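PDB 3BQW: putative capsid protein of prophage from Escherichia coli CFT073, which probably builds the shell of the prophage capsid as its major coat protein, although its function has not been established. Local coordinates for residues 11-16 with 119-124; 88-93 with 316-321; 97-102 with 108-113; 130-135 with 329-334. All coordinates share one frame; numbering follows the deposited sequence.

Contact 1: 11-16 with 119-124; sequences NQLFAY and RLITGN
The first torsion of Y16, with CG anti to the backbone N (chi1 -177°), swings the phenol ring away from helix 10-17 and lays it beside T122 on helix 113-146. In T122 the hydroxyl takes the position between backbone N and carbonyl carbon (chi1 51°), which leaves the methyl CG2 to face the ring. CG2 of T122 sits 3.5 Å from the centroid of the Y16 ring, only 5° off the ring normal, a nearly centred CH-pi contact. CB of T122 covers the far end of the same face, 3.6 Å from CZ of Y16. A beta-branched residue suits this place because its two arms do different work: the methyl meets the pi cloud while OG1 returns to the carbonyl of M118 in its own helix. Tyrosine suits the other side, since its ring packs and its OH continues past T122 to a hydrogen bond with R126. The ring of F25 also meets the Y16 ring, nearly perpendicular to it. One turn back, L13 adds a purely apolar touch, its CD2 3.8 Å from CG2 of I121, the two side chains crossing at about a right angle; both are buried and also reach N317. No hydrogen bond joins the segments. The arrangement is a helix-helix packing, in which a short N-terminal helix lies against a long helix resembling the spine helix of HK97-type capsid proteins.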
loop_
_atom_site.group_PDB
_atom_site.type_symbol
_atom_site.label_atom_id
_atom_site.label_comp_id
_atom_site.label_asym_id
_atom_site.label_seq_id
_atom_site.Cartn_x
_atom_site.Cartn_y
_atom_site.Cartn_z
ATOM N N ASN A 11 -7.929 -25.133 -3.052
ATOM C CA ASN A 11 -9.347 -24.765 -3.159
ATOM C C ASN A 11 -9.951 -24.441 -1.792
ATOM O O ASN A 11 -10.773 -23.538 -1.670
ATOM C CB ASN A 11 -10.167 -25.883 -3.797
ATOM C CG ASN A 11 -9.853 -26.097 -5.259
ATOM O OD1 ASN A 11 -9.251 -25.256 -5.935
ATOM N ND2 ASN A 11 -10.285 -27.235 -5.766
ATOM N N GLN A 12 -9.542 -25.184 -0.773
ATOM C CA GLN A 12 -10.036 -24.971 0.597
ATOM C C GLN A 12 -9.535 -23.648 1.160
ATOM O O GLN A 12 -10.281 -22.887 1.784
ATOM C CB GLN A 12 -9.652 -26.163 1.492
ATOM C CG GLN A 12 -10.423 -27.447 1.100
ATOM C CD GLN A 12 -9.783 -28.770 1.578
ATOM O OE1 GLN A 12 -9.050 -28.816 2.569
ATOM N NE2 GLN A 12 -10.077 -29.843 0.866
ATOM N N LEU A 13 -8.272 -23.354 0.902
ATOM C CA LEU A 13 -7.689 -22.070 1.296
ATOM C C LEU A 13 -8.261 -20.888 0.494
ATOM O O LEU A 13 -8.513 -19.823 1.062
ATOM C CB LEU A 13 -6.166 -22.131 1.169
ATOM C CG LEU A 13 -5.431 -23.280 1.877
ATOM C CD1 LEU A 13 -3.976 -23.286 1.476
ATOM C CD2 LEU A 13 -5.564 -23.210 3.377
ATOM N N PHE A 14 -8.470 -21.057 -0.810
ATOM C CA PHE A 14 -9.128 -20.014 -1.625
ATOM C C PHE A 14 -10.570 -19.724 -1.194
ATOM O O PHE A 14 -11.028 -18.591 -1.295
ATOM C CB PHE A 14 -9.136 -20.370 -3.120
ATOM C CG PHE A 14 -7.896 -19.942 -3.863
ATOM C CD1 PHE A 14 -7.105 -20.870 -4.505
ATOM C CD2 PHE A 14 -7.529 -18.605 -3.911
ATOM C CE1 PHE A 14 -5.954 -20.458 -5.191
ATOM C CE2 PHE A 14 -6.397 -18.198 -4.577
ATOM C CZ PHE A 14 -5.611 -19.124 -5.220
ATOM N N ALA A 15 -11.278 -20.742 -0.727
ATOM C CA ALA A 15 -12.640 -20.579 -0.191
ATOM C C ALA A 15 -12.671 -19.547 0.933
ATOM O O ALA A 15 -13.608 -18.770 1.036
ATOM C CB ALA A 15 -13.197 -21.937 0.308
ATOM N N TYR A 16 -11.637 -19.541 1.768
ATOM C CA TYR A 16 -11.533 -18.557 2.833
ATOM C C TYR A 16 -11.088 -17.192 2.302
ATOM O O TYR A 16 -11.668 -16.160 2.624
ATOM C CB TYR A 16 -10.544 -19.027 3.887
ATOM C CG TYR A 16 -10.478 -18.071 5.037
ATOM C CD1 TYR A 16 -11.564 -17.949 5.917
ATOM C CD2 TYR A 16 -9.369 -17.274 5.241
ATOM C CE1 TYR A 16 -11.531 -17.060 6.965
ATOM C CE2 TYR A 16 -9.334 -16.365 6.294
ATOM C CZ TYR A 16 -10.422 -16.264 7.141
ATOM O OH TYR A 16 -10.397 -15.404 8.189
ATOM N N ARG A 119 -8.480 -22.333 12.633
ATOM C CA ARG A 119 -8.312 -21.003 13.223
ATOM C C ARG A 119 -6.902 -20.465 13.050
ATOM O O ARG A 119 -6.722 -19.284 12.755
ATOM C CB ARG A 119 -8.628 -21.009 14.715
ATOM C CG ARG A 119 -10.071 -21.298 15.044
ATOM C CD ARG A 119 -11.013 -20.187 14.585
ATOM N NE ARG A 119 -10.642 -18.855 15.083
ATOM C CZ ARG A 119 -10.910 -18.390 16.302
ATOM N NH1 ARG A 119 -11.509 -19.144 17.210
ATOM N NH2 ARG A 119 -10.553 -17.163 16.626
ATOM N N LEU A 120 -5.904 -21.311 13.270
ATOM C CA LEU A 120 -4.503 -20.888 13.120
ATOM C C LEU A 120 -4.134 -20.633 11.672
ATOM O O LEU A 120 -3.408 -19.680 11.382
ATOM C CB LEU A 120 -3.559 -21.915 13.730
ATOM C CG LEU A 120 -3.705 -22.086 15.249
ATOM C CD1 LEU A 120 -2.831 -23.211 15.734
ATOM C CD2 LEU A 120 -3.395 -20.817 15.966
ATOM N N ILE A 121 -4.649 -21.480 10.769
ATOM C CA ILE A 121 -4.372 -21.376 9.349
ATOM C C ILE A 121 -4.946 -20.075 8.804
ATOM O O ILE A 121 -4.226 -19.297 8.167
ATOM C CB ILE A 121 -4.909 -22.588 8.553
ATOM C CG1 ILE A 121 -4.033 -23.824 8.817
ATOM C CG2 ILE A 121 -4.958 -22.278 7.053
ATOM C CD1 ILE A 121 -4.703 -25.131 8.498
ATOM N N THR A 122 -6.218 -19.823 9.101
ATOM C CA THR A 122 -6.913 -18.645 8.615
ATOM C C THR A 122 -6.347 -17.384 9.260
ATOM O O THR A 122 -6.232 -16.324 8.604
ATOM C CB THR A 122 -8.431 -18.735 8.877
ATOM O OG1 THR A 122 -8.690 -19.054 10.251
ATOM C CG2 THR A 122 -9.106 -19.812 7.969
ATOM N N GLY A 123 -5.980 -17.489 10.540
ATOM C CA GLY A 123 -5.337 -16.369 11.233
ATOM C C GLY A 123 -4.025 -15.964 10.587
ATOM O O GLY A 123 -3.745 -14.778 10.420
ATOM N N ASN A 124 -3.211 -16.949 10.233
ATOM C CA ASN A 124 -1.932 -16.712 9.573
ATOM C C ASN A 124 -2.100 -16.285 8.126
ATOM O O ASN A 124 -1.324 -15.463 7.627
ATOM C CB ASN A 124 -1.018 -17.921 9.698
ATOM C CG ASN A 124 -0.413 -18.044 11.095
ATOM O OD1 ASN A 124 0.340 -17.191 11.512
ATOM N ND2 ASN A 124 -0.770 -19.098 11.823
#

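Contact 2: 88-93 with 316-321; sequences KPKHEI and KNWIED
K90 and W318 meet where CD of the lysine comes 4.0 Å from CH2 of the indole, the far corner of its six-membered ring. The two side chains cross at about a right angle. K90 has CG between backbone N and carbonyl carbon (chi1 70°) and is extended beyond it, so the methylene chain does the touching while the ammonium continues outward. A lysine fits an exposed strand position of this kind, being apolar along its shaft and charged at its end. NZ of K90 remains 5.6 Å from OE2 of E320, which is no contact but may favour the pair electrostatically; the E320 carboxylate carbon lies in plane at the indole edge. Strands 90-92 and 314-319 are not direct neighbours: both pair antiparallel with strand 327-338, which runs between them in a mixed sheet. Accordingly Y328 of that strand serves both residues, as the cation-pi partner of K90 and as a ring meeting W318 with the planes about 30° apart. W318 is also held by backbone bonding to Y328, while H91, next to K90, is bonded to V329. On the other face of the sheet I93 loosely approaches N317, and I93 itself packs on N124 of helix 113-146.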
loop_
_atom_site.group_PDB
_atom_site.type_symbol
_atom_site.label_atom_id
_atom_site.label_comp_id
_atom_site.label_asym_id
_atom_site.label_seq_id
_atom_site.Cartn_x
_atom_site.Cartn_y
_atom_site.Cartn_z
ATOM N N LYS A 88 6.558 -14.514 -0.518
ATOM C CA LYS A 88 5.978 -15.770 -0.050
ATOM C C LYS A 88 6.167 -15.994 1.457
ATOM O O LYS A 88 6.728 -16.993 1.880
ATOM C CB LYS A 88 6.480 -16.960 -0.872
ATOM C CG LYS A 88 7.979 -17.125 -0.971
ATOM C CD LYS A 88 8.250 -18.363 -1.812
ATOM C CE LYS A 88 9.730 -18.658 -1.980
ATOM N NZ LYS A 88 10.421 -18.833 -0.680
ATOM N N PRO A 89 5.634 -15.073 2.276
ATOM C CA PRO A 89 5.737 -15.233 3.706
ATOM C C PRO A 89 5.015 -16.491 4.155
ATOM O O PRO A 89 3.951 -16.846 3.603
ATOM C CB PRO A 89 5.037 -13.986 4.245
ATOM C CG PRO A 89 4.138 -13.547 3.183
ATOM C CD PRO A 89 4.879 -13.859 1.926
ATOM N N LYS A 90 5.628 -17.185 5.110
ATOM C CA LYS A 90 5.023 -18.363 5.703
ATOM C C LYS A 90 5.085 -18.284 7.214
ATOM O O LYS A 90 5.874 -17.528 7.775
ATOM C CB LYS A 90 5.690 -19.658 5.205
ATOM C CG LYS A 90 7.100 -19.889 5.699
ATOM C CD LYS A 90 7.583 -21.247 5.276
ATOM C CE LYS A 90 9.048 -21.440 5.640
ATOM N NZ LYS A 90 9.517 -22.802 5.238
ATOM N N HIS A 91 4.235 -19.081 7.850
ATOM C CA HIS A 91 4.171 -19.176 9.294
ATOM C C HIS A 91 3.944 -20.628 9.658
ATOM O O HIS A 91 3.250 -21.344 8.945
ATOM C CB HIS A 91 2.987 -18.372 9.837
ATOM C CG HIS A 91 3.107 -16.887 9.664
ATOM N ND1 HIS A 91 3.408 -16.036 10.709
ATOM C CD2 HIS A 91 2.918 -16.097 8.578
ATOM C CE1 HIS A 91 3.422 -14.790 10.259
ATOM N NE2 HIS A 91 3.139 -14.805 8.968
ATOM N N GLU A 92 4.500 -21.036 10.791
ATOM C CA GLU A 92 4.210 -22.335 11.383
ATOM C C GLU A 92 2.795 -22.359 12.000
ATOM O O GLU A 92 2.313 -21.353 12.558
ATOM C CB GLU A 92 5.268 -22.700 12.436
ATOM C CG GLU A 92 4.917 -23.987 13.222
ATOM C CD GLU A 92 5.958 -24.392 14.271
ATOM O OE1 GLU A 92 7.046 -23.771 14.316
ATOM O OE2 GLU A 92 5.671 -25.340 15.053
ATOM N N ILE A 93 2.129 -23.500 11.871
ATOM C CA ILE A 93 0.820 -23.727 12.477
ATOM C C ILE A 93 1.048 -24.544 13.736
ATOM O O ILE A 93 1.237 -25.754 13.672
ATOM C CB ILE A 93 -0.136 -24.457 11.517
ATOM C CG1 ILE A 93 -0.228 -23.694 10.179
ATOM C CG2 ILE A 93 -1.515 -24.698 12.183
ATOM C CD1 ILE A 93 -0.865 -22.302 10.239
ATOM N N LYS A 316 -0.856 -21.796 0.369
ATOM C CA LYS A 316 -0.477 -23.204 0.439
ATOM C C LYS A 316 -0.459 -23.592 1.888
ATOM O O LYS A 316 -0.021 -22.811 2.714
ATOM C CB LYS A 316 0.942 -23.438 -0.104
ATOM C CG LYS A 316 1.178 -23.054 -1.550
ATOM C CD LYS A 316 2.672 -23.194 -1.948
ATOM C CE LYS A 316 3.142 -24.664 -2.073
ATOM N NZ LYS A 316 2.344 -25.459 -3.056
ATOM N N ASN A 317 -0.917 -24.800 2.192
ATOM C CA ASN A 317 -0.777 -25.377 3.536
ATOM C C ASN A 317 -0.098 -26.744 3.376
ATOM O O ASN A 317 -0.464 -27.504 2.488
ATOM C CB ASN A 317 -2.153 -25.493 4.207
ATOM C CG ASN A 317 -2.115 -26.214 5.582
ATOM O OD1 ASN A 317 -1.323 -25.889 6.482
ATOM N ND2 ASN A 317 -3.011 -27.156 5.750
ATOM N N TRP A 318 0.911 -27.043 4.193
ATOM C CA TRP A 318 1.569 -28.354 4.115
ATOM C C TRP A 318 2.164 -28.736 5.454
ATOM O O TRP A 318 2.403 -27.882 6.290
ATOM C CB TRP A 318 2.634 -28.418 2.985
ATOM C CG TRP A 318 3.921 -27.694 3.294
ATOM C CD1 TRP A 318 5.067 -28.232 3.809
ATOM C CD2 TRP A 318 4.180 -26.297 3.118
ATOM N NE1 TRP A 318 6.021 -27.253 3.976
ATOM C CE2 TRP A 318 5.509 -26.058 3.547
ATOM C CE3 TRP A 318 3.421 -25.222 2.635
ATOM C CZ2 TRP A 318 6.085 -24.793 3.518
ATOM C CZ3 TRP A 318 4.001 -23.955 2.612
ATOM C CH2 TRP A 318 5.320 -23.755 3.048
ATOM N N ILE A 319 2.344 -30.047 5.637
ATOM C CA ILE A 319 2.911 -30.655 6.845
ATOM C C ILE A 319 4.164 -31.397 6.413
ATOM O O ILE A 319 4.110 -32.240 5.523
ATOM C CB ILE A 319 1.953 -31.676 7.496
ATOM C CG1 ILE A 319 0.626 -31.022 7.900
ATOM C CG2 ILE A 319 2.611 -32.329 8.707
ATOM C CD1 ILE A 319 -0.542 -32.006 7.926
ATOM N N GLU A 320 5.287 -31.063 7.036
ATOM C CA GLU A 320 6.568 -31.672 6.722
ATOM C C GLU A 320 6.804 -32.824 7.665
ATOM O O GLU A 320 6.320 -32.801 8.800
ATOM C CB GLU A 320 7.684 -30.661 6.923
ATOM C CG GLU A 320 7.604 -29.468 6.018
ATOM C CD GLU A 320 8.930 -28.750 5.932
ATOM O OE1 GLU A 320 9.593 -28.611 6.984
ATOM O OE2 GLU A 320 9.314 -28.337 4.816
ATOM N N ASP A 321 7.545 -33.832 7.213
ATOM C CA ASP A 321 7.890 -34.955 8.087
ATOM C C ASP A 321 9.173 -34.672 8.850
ATOM O O ASP A 321 10.094 -34.047 8.328
ATOM C CB ASP A 321 7.997 -36.249 7.296
ATOM C CG ASP A 321 6.635 -36.781 6.881
ATOM O OD1 ASP A 321 5.639 -36.525 7.614
ATOM O OD2 ASP A 321 6.566 -37.454 5.824
#

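Contact 3: 97-102 with 108-113; sequences KTIMRM and AQLNDP
A surface loop linking strand 90-92 to helix 113-146 folds back on itself here, its extended outgoing limb meeting a 3-10 turn, 108-111, that leads into the helix. L110 on that turn is the residue both partners share, and its two methyls divide the work. CD2 lies 3.8 Å from CG2 of I99, a plain apolar contact. CD1 is placed against the aliphatic stem of R101, 3.7 Å from CB, and it also lies 3.8 Å from CG of R101. The arginine has CG between its backbone N and carbonyl carbon (chi1 55°) and then bends at chi2, which brings the stem alongside the leucine methyl while the guanidinium stays oblique to it. Leucine suits the position because its fork can touch two residues spaced two apart on an extended chain. I99 and R101 point toward the turn, whereas M100 between them points away. I99 offers a compact branched surface, and R101, an exposed residue, lends its aliphatic stem while its charged end lies further along the side chain. No hydrogen bond crosses between the segments. Beyond L110, D112 takes the N-cap position, its OD1 bonded to the backbone N of T114, and P113 fits the first turn of the helix, where no amide donor is needed. Helix 113-146 lies behind the whole fold-back: R119 bonds to the carbonyl of M100 and packs on I99 and L110, while R116 bonds to the carbonyl of L110.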
loop_
_atom_site.group_PDB
_atom_site.type_symbol
_atom_site.label_atom_id
_atom_site.label_comp_id
_atom_site.label_asym_id
_atom_site.label_seq_id
_atom_site.Cartn_x
_atom_site.Cartn_y
_atom_site.Cartn_z
ATOM N N LYS A 97 -0.750 -23.261 20.673
ATOM C CA LYS A 97 -1.078 -21.876 21.008
ATOM C C LYS A 97 -2.428 -21.792 21.747
ATOM O O LYS A 97 -3.331 -22.586 21.504
ATOM C CB LYS A 97 -1.170 -21.016 19.742
ATOM C CG LYS A 97 0.127 -20.798 18.938
ATOM C CD LYS A 97 1.169 -20.092 19.749
ATOM C CE LYS A 97 2.295 -19.526 18.905
ATOM N NZ LYS A 97 3.221 -18.701 19.771
ATOM N N THR A 98 -2.561 -20.817 22.636
ATOM C CA THR A 98 -3.872 -20.416 23.163
ATOM C C THR A 98 -4.606 -19.597 22.099
ATOM O O THR A 98 -4.086 -18.622 21.596
ATOM C CB THR A 98 -3.720 -19.605 24.437
ATOM O OG1 THR A 98 -2.824 -20.303 25.301
ATOM C CG2 THR A 98 -5.077 -19.410 25.148
ATOM N N ILE A 99 -5.799 -20.042 21.727
ATOM C CA ILE A 99 -6.571 -19.397 20.675
ATOM C C ILE A 99 -7.537 -18.399 21.314
ATOM O O ILE A 99 -8.331 -18.748 22.184
ATOM C CB ILE A 99 -7.320 -20.427 19.790
ATOM C CG1 ILE A 99 -6.310 -21.252 18.998
ATOM C CG2 ILE A 99 -8.276 -19.725 18.839
ATOM C CD1 ILE A 99 -6.889 -22.522 18.416
ATOM N N MET A 100 -7.412 -17.144 20.902
ATOM C CA MET A 100 -8.265 -16.076 21.388
ATOM C C MET A 100 -9.606 -16.250 20.710
ATOM O O MET A 100 -9.664 -16.328 19.487
ATOM C CB MET A 100 -7.661 -14.730 21.017
ATOM C CG MET A 100 -8.292 -13.524 21.676
ATOM S SD MET A 100 -7.584 -11.980 21.050
ATOM C CE MET A 100 -5.892 -12.270 21.518
ATOM N N ARG A 101 -10.665 -16.381 21.470
ATOM C CA ARG A 101 -11.965 -16.276 20.893
ATOM C C ARG A 101 -12.651 -14.960 21.025
ATOM O O ARG A 101 -12.560 -14.259 21.989
ATOM C CB ARG A 101 -12.870 -17.393 21.297
ATOM C CG ARG A 101 -12.986 -17.546 22.707
ATOM C CD ARG A 101 -14.324 -18.040 23.080
ATOM N NE ARG A 101 -14.215 -18.707 24.365
ATOM C CZ ARG A 101 -15.080 -18.564 25.351
ATOM N NH1 ARG A 101 -16.127 -17.782 25.184
ATOM N NH2 ARG A 101 -14.899 -19.206 26.497
ATOM N N MET A 102 -13.355 -14.635 19.982
ATOM C CA MET A 102 -14.069 -13.408 19.926
ATOM C C MET A 102 -15.311 -13.516 20.761
ATOM O O MET A 102 -15.871 -14.561 20.906
ATOM C CB MET A 102 -14.338 -13.064 18.482
ATOM C CG MET A 102 -13.190 -13.546 17.531
ATOM S SD MET A 102 -11.481 -13.151 17.972
ATOM C CE MET A 102 -11.238 -11.982 16.712
ATOM N N ALA A 108 -17.652 -23.897 22.158
ATOM C CA ALA A 108 -17.609 -25.362 22.023
ATOM C C ALA A 108 -16.663 -25.916 20.941
ATOM O O ALA A 108 -16.087 -26.997 21.115
ATOM C CB ALA A 108 -19.022 -25.911 21.806
ATOM N N GLN A 109 -16.499 -25.199 19.831
ATOM C CA GLN A 109 -15.675 -25.729 18.736
ATOM C C GLN A 109 -14.202 -25.825 19.128
ATOM O O GLN A 109 -13.481 -26.692 18.636
ATOM C CB GLN A 109 -15.789 -24.897 17.451
ATOM C CG GLN A 109 -17.207 -24.613 16.954
ATOM C CD GLN A 109 -17.523 -23.127 16.920
ATOM O OE1 GLN A 109 -17.033 -22.359 17.744
ATOM N NE2 GLN A 109 -18.332 -22.713 15.947
ATOM N N LEU A 110 -13.762 -24.943 20.023
ATOM C CA LEU A 110 -12.338 -24.803 20.312
ATOM C C LEU A 110 -11.704 -26.027 20.973
ATOM O O LEU A 110 -10.507 -26.030 21.230
ATOM C CB LEU A 110 -12.080 -23.539 21.145
ATOM C CG LEU A 110 -12.392 -22.204 20.445
ATOM C CD1 LEU A 110 -12.419 -21.052 21.462
ATOM C CD2 LEU A 110 -11.401 -21.913 19.304
ATOM N N ASN A 111 -12.487 -27.064 21.246
ATOM C CA ASN A 111 -11.917 -28.349 21.645
ATOM C C ASN A 111 -11.413 -29.132 20.434
ATOM O O ASN A 111 -10.324 -29.699 20.465
ATOM C CB ASN A 111 -12.943 -29.179 22.429
ATOM C CG ASN A 111 -13.053 -28.749 23.889
ATOM O OD1 ASN A 111 -12.521 -27.709 24.284
ATOM N ND2 ASN A 111 -13.757 -29.545 24.697
ATOM N N ASP A 112 -12.216 -29.149 19.373
ATOM C CA ASP A 112 -11.900 -29.873 18.146
ATOM C C ASP A 112 -10.567 -29.412 17.528
ATOM O O ASP A 112 -10.467 -28.276 17.078
ATOM C CB ASP A 112 -13.039 -29.680 17.142
ATOM C CG ASP A 112 -12.779 -30.368 15.820
ATOM O OD1 ASP A 112 -11.759 -31.082 15.685
ATOM O OD2 ASP A 112 -13.606 -30.188 14.904
ATOM N N PRO A 113 -9.555 -30.305 17.479
ATOM C CA PRO A 113 -8.238 -29.948 16.937
ATOM C C PRO A 113 -8.253 -29.468 15.477
ATOM O O PRO A 113 -7.414 -28.664 15.096
ATOM C CB PRO A 113 -7.435 -31.256 17.041
ATOM C CG PRO A 113 -8.147 -32.091 18.003
ATOM C CD PRO A 113 -9.589 -31.713 17.916
#

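Contact 4: 130-135 with 329-334; sequences NAIKAR and VQTHSA
I132, on the long helix 113-146, packs against T331 and S333 of segment 329-334, on strand 327-338, a helix-on-sheet layer consistent with the peripheral domain of HK97-type capsid proteins. All three touching residues are buried. The closer part of the contact is at S333: CG2 of I132 lies 3.6 Å from OG and 3.8 Å from CB of this serine. OG is anti to its backbone N (chi1 -164°), a placement that brings it beside the isoleucine methyl, yet it is not left without a polar partner in this apolar setting, because it hydrogen-bonds to the carbonyl of M312. Serine suits the place because it is small enough to let the helix come near. The looser part is at T331, where CG2 stands 3.9 Å from CD1 of I132. The threonine's OG1 hydrogen-bonds to OE1 of Q128, so the buried hydroxyl has a partner, and NE2 of Q128 reaches the carbonyl of V329. Isoleucine uses both of its arms, CG2 meeting S333 and CD1 reaching both T331 and S333. H332, between them on the strand, points away from the helix. On the solvent side of the helical turn R135 is exposed. K133, only partly exposed, turns its NZ to the carbonyls of E24 and F27 instead of toward the strand residues that I132 meets. At the junction of the two parts, CD1 of I132 also lies 3.9 Å from CB of S333.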
loop_
_atom_site.group_PDB
_atom_site.type_symbol
_atom_site.label_atom_id
_atom_site.label_comp_id
_atom_site.label_asym_id
_atom_site.label_seq_id
_atom_site.Cartn_x
_atom_site.Cartn_y
_atom_site.Cartn_z
ATOM N N ASN A 130 -2.055 -9.195 5.067
ATOM C CA ASN A 130 -1.773 -7.907 5.642
ATOM C C ASN A 130 -0.355 -7.491 5.295
ATOM O O ASN A 130 -0.111 -6.326 5.070
ATOM C CB ASN A 130 -1.889 -7.907 7.186
ATOM C CG ASN A 130 -3.328 -7.935 7.705
ATOM O OD1 ASN A 130 -3.530 -8.176 8.897
ATOM N ND2 ASN A 130 -4.318 -7.698 6.847
ATOM N N ALA A 131 0.584 -8.431 5.340
ATOM C CA ALA A 131 1.979 -8.131 5.079
ATOM C C ALA A 131 2.227 -7.814 3.599
ATOM O O ALA A 131 3.071 -6.972 3.274
ATOM C CB ALA A 131 2.852 -9.278 5.518
ATOM N N ILE A 132 1.538 -8.533 2.712
ATOM C CA ILE A 132 1.630 -8.291 1.287
ATOM C C ILE A 132 1.032 -6.922 0.975
ATOM O O ILE A 132 1.601 -6.186 0.181
ATOM C CB ILE A 132 0.948 -9.421 0.450
ATOM C CG1 ILE A 132 1.723 -10.751 0.599
ATOM C CG2 ILE A 132 0.874 -9.062 -1.046
ATOM C CD1 ILE A 132 0.821 -12.043 0.446
ATOM N N LYS A 133 -0.112 -6.587 1.589
ATOM C CA LYS A 133 -0.768 -5.303 1.339
ATOM C C LYS A 133 0.039 -4.115 1.901
ATOM O O LYS A 133 -0.008 -3.024 1.346
ATOM C CB LYS A 133 -2.194 -5.283 1.882
ATOM C CG LYS A 133 -3.146 -6.104 1.054
ATOM C CD LYS A 133 -4.562 -5.862 1.355
ATOM C CE LYS A 133 -5.482 -6.725 0.442
ATOM N NZ LYS A 133 -6.883 -6.746 0.979
ATOM N N ALA A 134 0.749 -4.361 2.996
ATOM C CA ALA A 134 1.656 -3.423 3.618
ATOM C C ALA A 134 2.856 -3.116 2.730
ATOM O O ALA A 134 3.222 -1.961 2.573
ATOM C CB ALA A 134 2.122 -3.970 4.967
ATOM N N ARG A 135 3.460 -4.142 2.134
ATOM C CA ARG A 135 4.517 -3.925 1.141
ATOM C C ARG A 135 4.003 -3.127 -0.043
ATOM O O ARG A 135 4.670 -2.225 -0.514
ATOM C CB ARG A 135 5.126 -5.253 0.672
ATOM C CG ARG A 135 6.059 -5.141 -0.582
ATOM C CD ARG A 135 7.447 -4.831 -0.188
ATOM N NE ARG A 135 7.880 -5.867 0.728
ATOM C CZ ARG A 135 8.890 -5.778 1.585
ATOM N NH1 ARG A 135 9.653 -4.669 1.655
ATOM N NH2 ARG A 135 9.139 -6.834 2.377
ATOM N N VAL A 329 1.660 -22.609 6.696
ATOM C CA VAL A 329 0.818 -21.956 5.702
ATOM C C VAL A 329 1.683 -20.847 5.090
ATOM O O VAL A 329 2.532 -20.237 5.755
ATOM C CB VAL A 329 -0.550 -21.425 6.269
ATOM C CG1 VAL A 329 -0.370 -20.254 7.199
ATOM C CG2 VAL A 329 -1.461 -21.012 5.147
ATOM N N GLN A 330 1.494 -20.627 3.802
ATOM C CA GLN A 330 2.289 -19.666 3.059
ATOM C C GLN A 330 1.458 -19.084 1.930
ATOM O O GLN A 330 0.673 -19.794 1.295
ATOM C CB GLN A 330 3.504 -20.385 2.489
ATOM C CG GLN A 330 4.419 -19.549 1.657
ATOM C CD GLN A 330 5.537 -20.364 1.092
ATOM O OE1 GLN A 330 5.293 -21.306 0.352
ATOM N NE2 GLN A 330 6.777 -20.032 1.459
ATOM N N THR A 331 1.648 -17.805 1.654
ATOM C CA THR A 331 0.929 -17.115 0.595
ATOM C C THR A 331 1.914 -16.435 -0.382
ATOM O O THR A 331 2.694 -15.551 0.005
ATOM C CB THR A 331 -0.037 -16.066 1.181
ATOM O OG1 THR A 331 -0.832 -16.683 2.204
ATOM C CG2 THR A 331 -0.951 -15.489 0.085
ATOM N N HIS A 332 1.855 -16.870 -1.641
ATOM C CA HIS A 332 2.617 -16.294 -2.744
ATOM C C HIS A 332 1.910 -15.088 -3.347
ATOM O O HIS A 332 0.700 -15.090 -3.519
ATOM C CB HIS A 332 2.816 -17.341 -3.846
ATOM C CG HIS A 332 3.740 -18.450 -3.463
ATOM N ND1 HIS A 332 3.486 -19.299 -2.411
ATOM C CD2 HIS A 332 4.924 -18.841 -3.981
ATOM C CE1 HIS A 332 4.467 -20.175 -2.307
ATOM N NE2 HIS A 332 5.363 -19.905 -3.238
ATOM N N SER A 333 2.687 -14.061 -3.671
ATOM C CA SER A 333 2.198 -12.855 -4.377
ATOM C C SER A 333 3.365 -12.060 -4.986
ATOM O O SER A 333 4.450 -12.013 -4.410
ATOM C CB SER A 333 1.425 -11.945 -3.416
ATOM O OG SER A 333 0.658 -10.986 -4.117
ATOM N N ALA A 334 3.119 -11.415 -6.127
ATOM C CA ALA A 334 4.145 -10.614 -6.823
ATOM C C ALA A 334 3.549 -9.293 -7.293
ATOM O O ALA A 334 3.467 -9.043 -8.477
ATOM C CB ALA A 334 4.750 -11.409 -8.016
#

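From the N terminus, contact 1 brings helix 10-17 to the early part of helix 113-146 and closes a loop of about a hundred residues. Contact 3 is nested within it as a short fold-back with five residues between its segments. Contact 2 opens at 88-93, inside the loop of contact 1, and closes far away at 316-321, so the two cross while contact 3 also lies within contact 2. Contact 4 opens after contacts 1 and 3 have closed and crosses contact 2. Helix 113-146 serves contacts 1 and 4, R119 extends it to contact 3, and strand 327-338 joins both strands of contact 2 to the helix.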